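Hyaluronidase (Streptomyces koganeiensis, PDB 4UFQ) probably breaks down hyaluronan as a hyaluronidase and forms a three-copy assembly of elongated, strand-rich chains. Local coordinates at residues V136-D148 with A151-G163; S190-L202 with R205-A217. All coordinates share one frame; numbering follows the deposited sequence.

Contact 1. Residues V136-D148 with A151-G163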
loop_
_atom_site.group_PDB
_atom_site.type_symbol
_atom_site.label_atom_id
_atom_site.label_comp_id
_atom_site.label_asym_id
_atom_site.label_seq_id
_atom_site.Cartn_x
_atom_site.Cartn_y
_atom_site.Cartn_z
ATOM N N VAL B 136 -9.037 2.949 4.382
ATOM C CA VAL B 136 -9.364 1.537 4.227
ATOM C C VAL B 136 -10.081 1.321 2.901
ATOM O O VAL B 136 -10.922 2.132 2.485
ATOM C CB VAL B 136 -10.199 1.015 5.410
ATOM C CG1 VAL B 136 -11.568 1.698 5.484
ATOM C CG2 VAL B 136 -10.363 -0.500 5.363
ATOM N N VAL B 137 -9.700 0.252 2.215
ATOM C CA VAL B 137 -10.394 -0.223 1.033
ATOM C C VAL B 137 -10.918 -1.594 1.397
ATOM O O VAL B 137 -10.139 -2.522 1.639
ATOM C CB VAL B 137 -9.490 -0.255 -0.227
ATOM C CG1 VAL B 137 -10.303 -0.668 -1.455
ATOM C CG2 VAL B 137 -8.810 1.072 -0.494
ATOM N N LYS B 138 -12.234 -1.717 1.508
ATOM C CA LYS B 138 -12.863 -2.985 1.838
ATOM C C LYS B 138 -12.785 -3.974 0.684
ATOM O O LYS B 138 -12.554 -3.597 -0.464
ATOM C CB LYS B 138 -14.341 -2.745 2.203
ATOM C CG LYS B 138 -14.618 -1.578 3.200
ATOM C CD LYS B 138 -13.974 -1.735 4.562
ATOM C CE LYS B 138 -14.589 -2.809 5.424
ATOM N NZ LYS B 138 -13.730 -3.045 6.637
ATOM N N GLY B 139 -13.004 -5.245 0.985
ATOM C CA GLY B 139 -13.129 -6.265 -0.045
ATOM C C GLY B 139 -14.157 -5.917 -1.127
ATOM O O GLY B 139 -14.004 -6.295 -2.284
ATOM N N THR B 140 -15.233 -5.231 -0.754
ATOM C CA THR B 140 -16.244 -4.768 -1.708
ATOM C C THR B 140 -15.747 -3.668 -2.643
ATOM O O THR B 140 -16.386 -3.368 -3.659
ATOM C CB THR B 140 -17.432 -4.150 -0.959
ATOM O OG1 THR B 140 -16.930 -3.102 -0.116
ATOM C CG2 THR B 140 -18.163 -5.202 -0.124
ATOM N N GLY B 141 -14.621 -3.057 -2.296
ATOM C CA GLY B 141 -14.103 -1.927 -3.032
ATOM C C GLY B 141 -14.473 -0.589 -2.412
ATOM O O GLY B 141 -13.925 0.437 -2.809
ATOM N N ARG B 142 -15.385 -0.576 -1.439
ATOM C CA ARG B 142 -15.742 0.716 -0.825
ATOM C C ARG B 142 -14.559 1.250 -0.007
ATOM O O ARG B 142 -13.789 0.478 0.589
ATOM C CB ARG B 142 -16.991 0.615 0.053
ATOM C CG ARG B 142 -18.265 0.242 -0.690
ATOM C CD ARG B 142 -19.475 0.450 0.175
ATOM N NE ARG B 142 -20.680 -0.061 -0.459
ATOM C CZ ARG B 142 -21.855 -0.097 0.134
ATOM N NH1 ARG B 142 -21.993 0.443 1.339
ATOM N NH2 ARG B 142 -22.902 -0.611 -0.509
ATOM N N ILE B 143 -14.423 2.569 0.013
ATOM C CA ILE B 143 -13.320 3.241 0.667
ATOM C C ILE B 143 -13.804 4.095 1.816
ATOM O O ILE B 143 -14.792 4.844 1.663
ATOM C CB ILE B 143 -12.534 4.107 -0.330
ATOM C CG1 ILE B 143 -12.009 3.205 -1.454
ATOM C CG2 ILE B 143 -11.418 4.867 0.378
ATOM C CD1 ILE B 143 -10.994 3.858 -2.361
ATOM N N GLY B 144 -13.153 3.954 2.970
ATOM C CA GLY B 144 -13.380 4.824 4.110
ATOM C C GLY B 144 -12.161 5.672 4.406
ATOM O O GLY B 144 -11.011 5.188 4.353
ATOM N N VAL B 145 -12.413 6.946 4.723
ATOM C CA VAL B 145 -11.377 7.920 5.065
ATOM C C VAL B 145 -11.790 8.586 6.383
ATOM O O VAL B 145 -12.672 9.448 6.388
ATOM C CB VAL B 145 -11.138 8.975 3.957
ATOM C CG1 VAL B 145 -10.024 9.932 4.364
ATOM C CG2 VAL B 145 -10.820 8.338 2.599
ATOM N N GLY B 146 -11.191 8.192 7.497
ATOM C CA GLY B 146 -11.580 8.727 8.791
ATOM C C GLY B 146 -12.876 8.171 9.350
ATOM O O GLY B 146 -13.443 8.747 10.283
ATOM N N ILE B 147 -13.360 7.057 8.809
ATOM C CA ILE B 147 -14.549 6.424 9.359
ATOM C C ILE B 147 -14.182 5.703 10.652
ATOM O O ILE B 147 -12.998 5.468 10.948
ATOM C CB ILE B 147 -15.215 5.437 8.341
ATOM C CG1 ILE B 147 -14.250 4.292 7.981
ATOM C CG2 ILE B 147 -15.677 6.193 7.101
ATOM C CD1 ILE B 147 -14.901 3.200 7.147
ATOM N N ASP B 148 -15.188 5.350 11.437
ATOM C CA ASP B 148 -14.960 4.587 12.647
ATOM C C ASP B 148 -14.315 3.257 12.265
ATOM O O ASP B 148 -14.678 2.655 11.246
ATOM C CB ASP B 148 -16.279 4.344 13.385
ATOM C CG ASP B 148 -16.898 5.619 13.944
ATOM O OD1 ASP B 148 -16.189 6.631 14.108
ATOM O OD2 ASP B 148 -18.106 5.589 14.250
ATOM N N ALA B 151 -15.927 0.000 10.540
ATOM C CA ALA B 151 -17.258 0.323 10.034
ATOM C C ALA B 151 -17.344 0.085 8.532
ATOM O O ALA B 151 -16.350 0.127 7.822
ATOM C CB ALA B 151 -17.623 1.785 10.335
ATOM N N THR B 152 -18.554 -0.158 8.046
ATOM C CA THR B 152 -18.792 -0.258 6.616
ATOM C C THR B 152 -18.978 1.139 6.005
ATOM O O THR B 152 -19.854 1.895 6.447
ATOM C CB THR B 152 -20.056 -1.082 6.346
ATOM O OG1 THR B 152 -19.931 -2.355 6.982
ATOM C CG2 THR B 152 -20.249 -1.298 4.854
ATOM N N PRO B 153 -18.184 1.490 4.983
ATOM C CA PRO B 153 -18.406 2.790 4.333
ATOM C C PRO B 153 -19.822 2.875 3.758
ATOM O O PRO B 153 -20.330 1.882 3.250
ATOM C CB PRO B 153 -17.352 2.809 3.221
ATOM C CG PRO B 153 -16.289 1.844 3.679
ATOM C CD PRO B 153 -17.044 0.767 4.387
ATOM N N ARG B 154 -20.441 4.057 3.827
ATOM C CA ARG B 154 -21.836 4.226 3.406
ATOM C C ARG B 154 -21.968 4.853 2.011
ATOM O O ARG B 154 -23.044 5.351 1.625
ATOM C CB ARG B 154 -22.632 5.012 4.465
ATOM C CG ARG B 154 -22.708 4.321 5.821
ATOM C CD ARG B 154 -23.810 4.877 6.719
ATOM N NE ARG B 154 -23.625 6.319 6.980
ATOM C CZ ARG B 154 -22.894 6.816 7.970
ATOM N NH1 ARG B 154 -22.206 6.021 8.793
ATOM N NH2 ARG B 154 -22.808 8.116 8.129
ATOM N N ALA B 155 -20.890 4.782 1.244
ATOM C CA ALA B 155 -20.869 5.184 -0.157
ATOM C C ALA B 155 -19.642 4.522 -0.780
ATOM O O ALA B 155 -18.819 3.913 -0.052
ATOM C CB ALA B 155 -20.792 6.731 -0.274
ATOM N N GLN B 156 -19.464 4.675 -2.091
ATOM C CA GLN B 156 -18.261 4.132 -2.711
ATOM C C GLN B 156 -16.991 4.700 -2.070
ATOM O O GLN B 156 -16.010 3.960 -1.887
ATOM C CB GLN B 156 -18.273 4.350 -4.222
ATOM C CG GLN B 156 -17.311 3.401 -4.939
ATOM C CD GLN B 156 -17.803 1.986 -5.061
ATOM O OE1 GLN B 156 -19.001 1.696 -5.001
ATOM N NE2 GLN B 156 -16.864 1.065 -5.233
ATOM N N VAL B 157 -17.017 5.994 -1.751
ATOM C CA VAL B 157 -15.989 6.656 -0.944
ATOM C C VAL B 157 -16.707 7.449 0.142
ATOM O O VAL B 157 -17.633 8.208 -0.158
ATOM C CB VAL B 157 -15.120 7.604 -1.787
ATOM C CG1 VAL B 157 -14.103 8.337 -0.917
ATOM C CG2 VAL B 157 -14.416 6.796 -2.877
ATOM N N HIS B 158 -16.302 7.260 1.394
ATOM C CA HIS B 158 -16.939 7.855 2.571
ATOM C C HIS B 158 -15.846 8.577 3.356
ATOM O O HIS B 158 -14.917 7.931 3.851
ATOM C CB HIS B 158 -17.566 6.728 3.410
ATOM C CG HIS B 158 -18.267 7.144 4.674
ATOM N ND1 HIS B 158 -19.106 6.281 5.351
ATOM C CD2 HIS B 158 -18.239 8.286 5.403
ATOM C CE1 HIS B 158 -19.572 6.879 6.434
ATOM N NE2 HIS B 158 -19.073 8.100 6.486
ATOM N N ILE B 159 -15.940 9.912 3.439
ATOM C CA ILE B 159 -14.970 10.762 4.139
ATOM C C ILE B 159 -15.597 11.411 5.331
ATOM O O ILE B 159 -16.706 11.951 5.217
ATOM C CB ILE B 159 -14.429 11.898 3.209
ATOM C CG1 ILE B 159 -13.928 11.325 1.877
ATOM C CG2 ILE B 159 -13.343 12.696 3.929
ATOM C CD1 ILE B 159 -13.609 12.380 0.816
ATOM N N VAL B 160 -14.902 11.399 6.463
ATOM C CA VAL B 160 -15.331 12.091 7.675
ATOM C C VAL B 160 -14.314 13.167 8.046
ATOM O O VAL B 160 -13.133 12.874 8.219
ATOM C CB VAL B 160 -15.493 11.120 8.853
ATOM C CG1 VAL B 160 -16.015 11.835 10.096
ATOM C CG2 VAL B 160 -16.423 9.973 8.462
ATOM N N GLN B 161 -14.785 14.413 8.192
ATOM C CA GLN B 161 -13.980 15.525 8.683
ATOM C C GLN B 161 -13.632 15.267 10.143
ATOM O O GLN B 161 -14.527 15.182 10.982
ATOM C CB GLN B 161 -14.775 16.824 8.513
ATOM C CG GLN B 161 -14.043 18.140 8.787
ATOM C CD GLN B 161 -14.892 19.356 8.390
ATOM O OE1 GLN B 161 -15.827 19.233 7.604
ATOM N NE2 GLN B 161 -14.563 20.513 8.930
ATOM N N ARG B 162 -12.335 15.132 10.443
ATOM C CA ARG B 162 -11.860 14.836 11.790
ATOM C C ARG B 162 -10.962 15.933 12.352
ATOM O O ARG B 162 -10.410 16.742 11.602
ATOM C CB ARG B 162 -11.081 13.512 11.807
ATOM C CG ARG B 162 -11.911 12.303 11.418
ATOM C CD ARG B 162 -12.875 11.948 12.537
ATOM N NE ARG B 162 -13.572 10.708 12.222
ATOM C CZ ARG B 162 -14.480 10.122 12.998
ATOM N NH1 ARG B 162 -14.840 10.657 14.158
ATOM N NH2 ARG B 162 -15.040 8.993 12.592
ATOM N N GLY B 163 -10.815 15.951 13.675
ATOM C CA GLY B 163 -9.819 16.794 14.323
ATOM C C GLY B 163 -10.072 18.265 14.052
ATOM O O GLY B 163 -11.210 18.733 14.106
HETATM O O HOH W 1 -13.661 -0.494 7.849
HETATM O O HOH W 2 -17.041 -1.971 -5.867
HETATM O O HOH W 3 -13.901 0.803 -5.454
HETATM O O HOH W 4 -20.144 -0.640 -3.583
#

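Contact 2. Residues S190-L202 with R205-A217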
loop_
_atom_site.group_PDB
_atom_site.type_symbol
_atom_site.label_atom_id
_atom_site.label_comp_id
_atom_site.label_asym_id
_atom_site.label_seq_id
_atom_site.Cartn_x
_atom_site.Cartn_y
_atom_site.Cartn_z
ATOM N N SER B 190 -26.369 10.862 8.498
ATOM C CA SER B 190 -25.752 12.061 9.070
ATOM C C SER B 190 -26.537 13.305 8.662
ATOM O O SER B 190 -26.142 14.435 8.959
ATOM C CB SER B 190 -24.277 12.183 8.627
ATOM O OG SER B 190 -24.157 12.346 7.225
ATOM N N GLY B 191 -27.655 13.086 7.976
ATOM C CA GLY B 191 -28.541 14.170 7.565
ATOM C C GLY B 191 -28.023 14.819 6.320
ATOM O O GLY B 191 -27.287 14.187 5.545
ATOM N N GLY B 192 -28.377 16.081 6.117
ATOM C CA GLY B 192 -27.961 16.807 4.937
ATOM C C GLY B 192 -28.785 16.430 3.729
ATOM O O GLY B 192 -30.020 16.464 3.770
ATOM N N GLY B 193 -28.115 16.064 2.656
ATOM C CA GLY B 193 -28.844 15.729 1.445
ATOM C C GLY B 193 -28.017 15.040 0.401
ATOM O O GLY B 193 -26.888 14.568 0.667
ATOM N N ALA B 194 -28.587 14.923 -0.792
ATOM C CA ALA B 194 -27.960 14.244 -1.914
ATOM C C ALA B 194 -27.917 15.164 -3.116
ATOM O O ALA B 194 -28.951 15.645 -3.589
ATOM C CB ALA B 194 -28.746 12.970 -2.243
ATOM N N LEU B 195 -26.710 15.367 -3.644
ATOM C CA LEU B 195 -26.460 16.211 -4.797
ATOM C C LEU B 195 -26.252 15.278 -5.967
ATOM O O LEU B 195 -25.479 14.311 -5.863
ATOM C CB LEU B 195 -25.197 17.045 -4.561
ATOM C CG LEU B 195 -24.825 18.091 -5.614
ATOM C CD1 LEU B 195 -25.833 19.247 -5.651
ATOM C CD2 LEU B 195 -23.416 18.633 -5.366
ATOM N N TYR B 196 -26.969 15.475 -7.066
ATOM C CA TYR B 196 -26.830 14.587 -8.209
ATOM C C TYR B 196 -27.154 15.294 -9.487
ATOM O O TYR B 196 -27.808 16.346 -9.475
ATOM C CB TYR B 196 -27.714 13.331 -8.046
ATOM C CG TYR B 196 -29.206 13.580 -7.941
ATOM C CD1 TYR B 196 -29.773 14.011 -6.743
ATOM C CD2 TYR B 196 -30.029 13.385 -9.018
ATOM C CE1 TYR B 196 -31.151 14.219 -6.628
ATOM C CE2 TYR B 196 -31.405 13.586 -8.916
ATOM C CZ TYR B 196 -31.947 14.017 -7.721
ATOM O OH TYR B 196 -33.299 14.222 -7.608
ATOM N N ALA B 197 -26.673 14.732 -10.590
ATOM C CA ALA B 197 -27.036 15.198 -11.915
ATOM C C ALA B 197 -28.120 14.314 -12.518
ATOM O O ALA B 197 -28.164 13.100 -12.304
ATOM C CB ALA B 197 -25.794 15.279 -12.846
ATOM N N SER B 198 -29.027 14.966 -13.246
ATOM C CA SER B 198 -30.149 14.291 -13.863
ATOM C C SER B 198 -30.457 15.027 -15.164
ATOM O O SER B 198 -30.770 16.226 -15.153
ATOM C CB SER B 198 -31.326 14.315 -12.911
ATOM O OG SER B 198 -32.358 13.466 -13.405
ATOM N N GLY B 199 -30.343 14.326 -16.284
ATOM C CA GLY B 199 -30.577 14.924 -17.587
ATOM C C GLY B 199 -29.679 16.118 -17.844
ATOM O O GLY B 199 -30.084 17.021 -18.572
ATOM N N GLY B 200 -28.485 16.144 -17.260
ATOM C CA GLY B 200 -27.539 17.241 -17.451
ATOM C C GLY B 200 -27.702 18.404 -16.479
ATOM O O GLY B 200 -26.878 19.311 -16.448
ATOM N N ALA B 201 -28.776 18.383 -15.692
ATOM C CA ALA B 201 -29.074 19.412 -14.683
ATOM C C ALA B 201 -28.507 18.995 -13.333
ATOM O O ALA B 201 -28.255 17.799 -13.104
ATOM C CB ALA B 201 -30.568 19.602 -14.583
ATOM N N LEU B 202 -28.319 19.960 -12.435
ATOM C CA LEU B 202 -27.840 19.708 -11.083
ATOM C C LEU B 202 -29.016 19.815 -10.112
ATOM O O LEU B 202 -29.765 20.815 -10.141
ATOM C CB LEU B 202 -26.742 20.727 -10.730
ATOM C CG LEU B 202 -26.092 20.527 -9.361
ATOM C CD1 LEU B 202 -25.275 19.238 -9.310
ATOM C CD2 LEU B 202 -25.218 21.761 -9.042
ATOM N N ARG B 205 -31.630 16.766 -3.339
ATOM C CA ARG B 205 -32.657 16.220 -2.472
ATOM C C ARG B 205 -32.270 16.514 -1.028
ATOM O O ARG B 205 -31.215 16.067 -0.576
ATOM C CB ARG B 205 -32.821 14.718 -2.693
ATOM C CG ARG B 205 -33.644 14.032 -1.592
ATOM C CD ARG B 205 -33.842 12.547 -1.833
ATOM N NE ARG B 205 -34.991 12.339 -2.695
ATOM C CZ ARG B 205 -36.244 12.206 -2.279
ATOM N NH1 ARG B 205 -36.551 12.242 -0.994
ATOM N NH2 ARG B 205 -37.215 12.049 -3.171
ATOM N N GLY B 206 -33.083 17.279 -0.318
ATOM C CA GLY B 206 -32.824 17.576 1.078
ATOM C C GLY B 206 -33.377 16.544 2.035
ATOM O O GLY B 206 -34.160 15.644 1.666
ATOM N N SER B 207 -33.066 16.715 3.312
ATOM C CA SER B 207 -33.416 15.692 4.297
ATOM C C SER B 207 -34.907 15.578 4.527
ATOM O O SER B 207 -35.364 14.547 5.024
ATOM C CB SER B 207 -32.698 15.926 5.624
ATOM O OG SER B 207 -33.044 17.167 6.185
ATOM N N ASN B 208 -35.661 16.626 4.209
ATOM C CA ASN B 208 -37.105 16.583 4.383
ATOM C C ASN B 208 -37.794 16.107 3.110
ATOM O O ASN B 208 -39.021 16.007 3.060
ATOM C CB ASN B 208 -37.668 17.942 4.817
ATOM C CG ASN B 208 -37.385 18.251 6.275
ATOM O OD1 ASN B 208 -37.205 17.341 7.092
ATOM N ND2 ASN B 208 -37.352 19.537 6.609
ATOM N N GLY B 209 -36.996 15.770 2.106
ATOM C CA GLY B 209 -37.503 15.172 0.886
ATOM C C GLY B 209 -37.764 16.153 -0.239
ATOM O O GLY B 209 -38.281 15.774 -1.282
ATOM N N THR B 210 -37.412 17.420 -0.056
ATOM C CA THR B 210 -37.611 18.387 -1.139
ATOM C C THR B 210 -36.579 18.199 -2.210
ATOM O O THR B 210 -35.380 18.107 -1.904
ATOM C CB THR B 210 -37.534 19.828 -0.632
ATOM O OG1 THR B 210 -38.374 19.967 0.520
ATOM C CG2 THR B 210 -37.951 20.825 -1.728
ATOM N N VAL B 211 -37.013 18.149 -3.467
ATOM C CA VAL B 211 -36.113 17.997 -4.607
ATOM C C VAL B 211 -36.130 19.282 -5.422
ATOM O O VAL B 211 -37.195 19.722 -5.861
ATOM C CB VAL B 211 -36.503 16.772 -5.452
ATOM C CG1 VAL B 211 -35.524 16.594 -6.574
ATOM C CG2 VAL B 211 -36.516 15.511 -4.572
ATOM N N THR B 212 -34.969 19.891 -5.579
ATOM C CA THR B 212 -34.799 21.174 -6.265
ATOM C C THR B 212 -33.842 21.036 -7.431
ATOM O O THR B 212 -32.763 20.472 -7.278
ATOM C CB THR B 212 -34.206 22.194 -5.302
ATOM O OG1 THR B 212 -35.079 22.351 -4.183
ATOM C CG2 THR B 212 -34.026 23.561 -5.960
ATOM N N THR B 213 -34.230 21.521 -8.617
ATOM C CA THR B 213 -33.298 21.645 -9.740
ATOM C C THR B 213 -32.564 22.978 -9.575
ATOM O O THR B 213 -33.162 24.063 -9.739
ATOM C CB THR B 213 -34.029 21.561 -11.087
ATOM O OG1 THR B 213 -34.729 20.315 -11.194
ATOM C CG2 THR B 213 -33.036 21.635 -12.234
ATOM N N ILE B 214 -31.293 22.886 -9.209
ATOM C CA ILE B 214 -30.469 24.053 -8.945
ATOM C C ILE B 214 -30.009 24.751 -10.215
ATOM O O ILE B 214 -30.002 25.985 -10.266
ATOM C CB ILE B 214 -29.234 23.628 -8.121
ATOM C CG1 ILE B 214 -29.696 23.112 -6.759
ATOM C CG2 ILE B 214 -28.242 24.774 -7.992
ATOM C CD1 ILE B 214 -28.601 22.317 -6.048
ATOM N N ALA B 215 -29.644 23.982 -11.244
ATOM C CA ALA B 215 -29.159 24.595 -12.478
ATOM C C ALA B 215 -29.466 23.695 -13.640
ATOM O O ALA B 215 -29.371 22.482 -13.524
ATOM C CB ALA B 215 -27.676 24.863 -12.415
ATOM N N PRO B 216 -29.791 24.279 -14.796
ATOM C CA PRO B 216 -30.202 23.452 -15.943
ATOM C C PRO B 216 -29.057 22.839 -16.740
ATOM O O PRO B 216 -27.899 23.255 -16.655
ATOM C CB PRO B 216 -30.964 24.445 -16.826
ATOM C CG PRO B 216 -30.361 25.772 -16.509
ATOM C CD PRO B 216 -29.988 25.712 -15.048
ATOM N N ALA B 217 -29.389 21.830 -17.531
ATOM C CA ALA B 217 -28.472 21.321 -18.531
ATOM C C ALA B 217 -28.111 22.423 -19.513
ATOM O O ALA B 217 -26.982 22.452 -20.008
ATOM C CB ALA B 217 -29.104 20.165 -19.273
ATOM O OXT ALA B 217 -28.938 23.297 -19.831
HETATM O O HOH W 5 -30.798 16.967 7.948
HETATM O O HOH W 6 -34.421 12.730 -5.490
#

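Contact 1. Residues V136-D148 with A151-G163
R142 lies alongside the 153-156 loop and touches it along most of its length. Its CB sits 3.9 Å from P153 CB. CG and CD run past the carbonyl oxygen of A155, and CD is 3.5 Å from A155 O. The chain stays extended from CG to NE, which carries the guanidinium out to P153. There NH1 donates to P153 O at 2.9 Å, within both the carbonyl and the guanidinium plane. NE donates to a water, which in turn donates to Q156 OE1. Q156 OE1 also accepts from the backbone N of R162 of the second subunit.

Strands 143-145 and 157-160 run parallel, 9° apart. Backbone bonds alternate between them, from I143 N to Q156 O through to V160 N and V145 O. I143, V145, V157 and I159 share one face of this sheet. The strand 157-160 also pairs in parallel with a strand of the second subunit, so the sheet continues across the trimer interface.

I147 CG2 sits over one face of the H158 imidazole in a CH-pi contact, 3.7 Å from the ring centroid. The ring takes a bond from R154 N at ND1, and NE2 bonds E172 of the second subunit. These two bonds fix its rotation. I147 CD1 reaches P153 CG at 4.0 Å.

Past the strand end, R162 grips G146 O side-on with NE and NH2, both at 2.8 Å. Its NH2 also makes a salt bridge to D148 OD1, 3.0 Å away, from above the carboxylate plane.

Contact 2. Residues S190-L202 with R205-A217
A194 and R205 form an antiparallel hydrogen-bonded pair. A194 N donates to R205 O and R205 N returns the bond to A194 O, both at 2.9 Å. At the other end, L202 N donates to A215 O at 2.9 Å. L202 O takes a bond from I214 N at 2.7 Å and a weak one from A215 N. I214 and A215 thus both face L202, a classic beta bulge.

These pairs belong to a three-stranded antiparallel meander, 193-198, 201-206 and 211-215. A type I' turn from S198 to A201 links the first two strands. A type I turn from G206 to G209 lies between the second and third.

Side chains bridge the outer strands. L195 CD1 meets I214 CD1 at 4.2 Å, the two chains crossing at about a right angle. Y196 CG lies between the backbone N and the carbonyl carbon (chi1 61°), a turn that sends the ring across to V211, where Y196 OH is 3.4 Å from V211 CG1. A water in the guanidinium plane of R205 accepts from R205 NE and bonds that OH.

Further out, V183 and P184 touch Y196, and W204 touches both L195 and I214. I214 also packs on I214 of each of the other two subunits. At the C terminus, A217 CB packs 3.4 Å from G199 O, while A217 OXT bonds T210 OG1 of the second subunit.

From the N terminus the chain runs through strands from 8-9 to 124-127 before contact 1. The two contacts follow in series without nesting or crossing. Contact 1 closes the short 149-150 connection and joins the 143-145 strand, already paired with 132-137, to strand 157-160. The chain then passes through strands 169-172 and 175-177 before contact 2 opens. Contact 2 closes across residues 203-204, which belong to the middle strand of the C-terminal sheet. The two centres lie 23 Å apart and the contacts do not touch. D188 connects their surroundings: it makes a salt bridge with R154 of contact 1 and a hydrogen bond with S190 of contact 2. Both contacts also meet the second subunit.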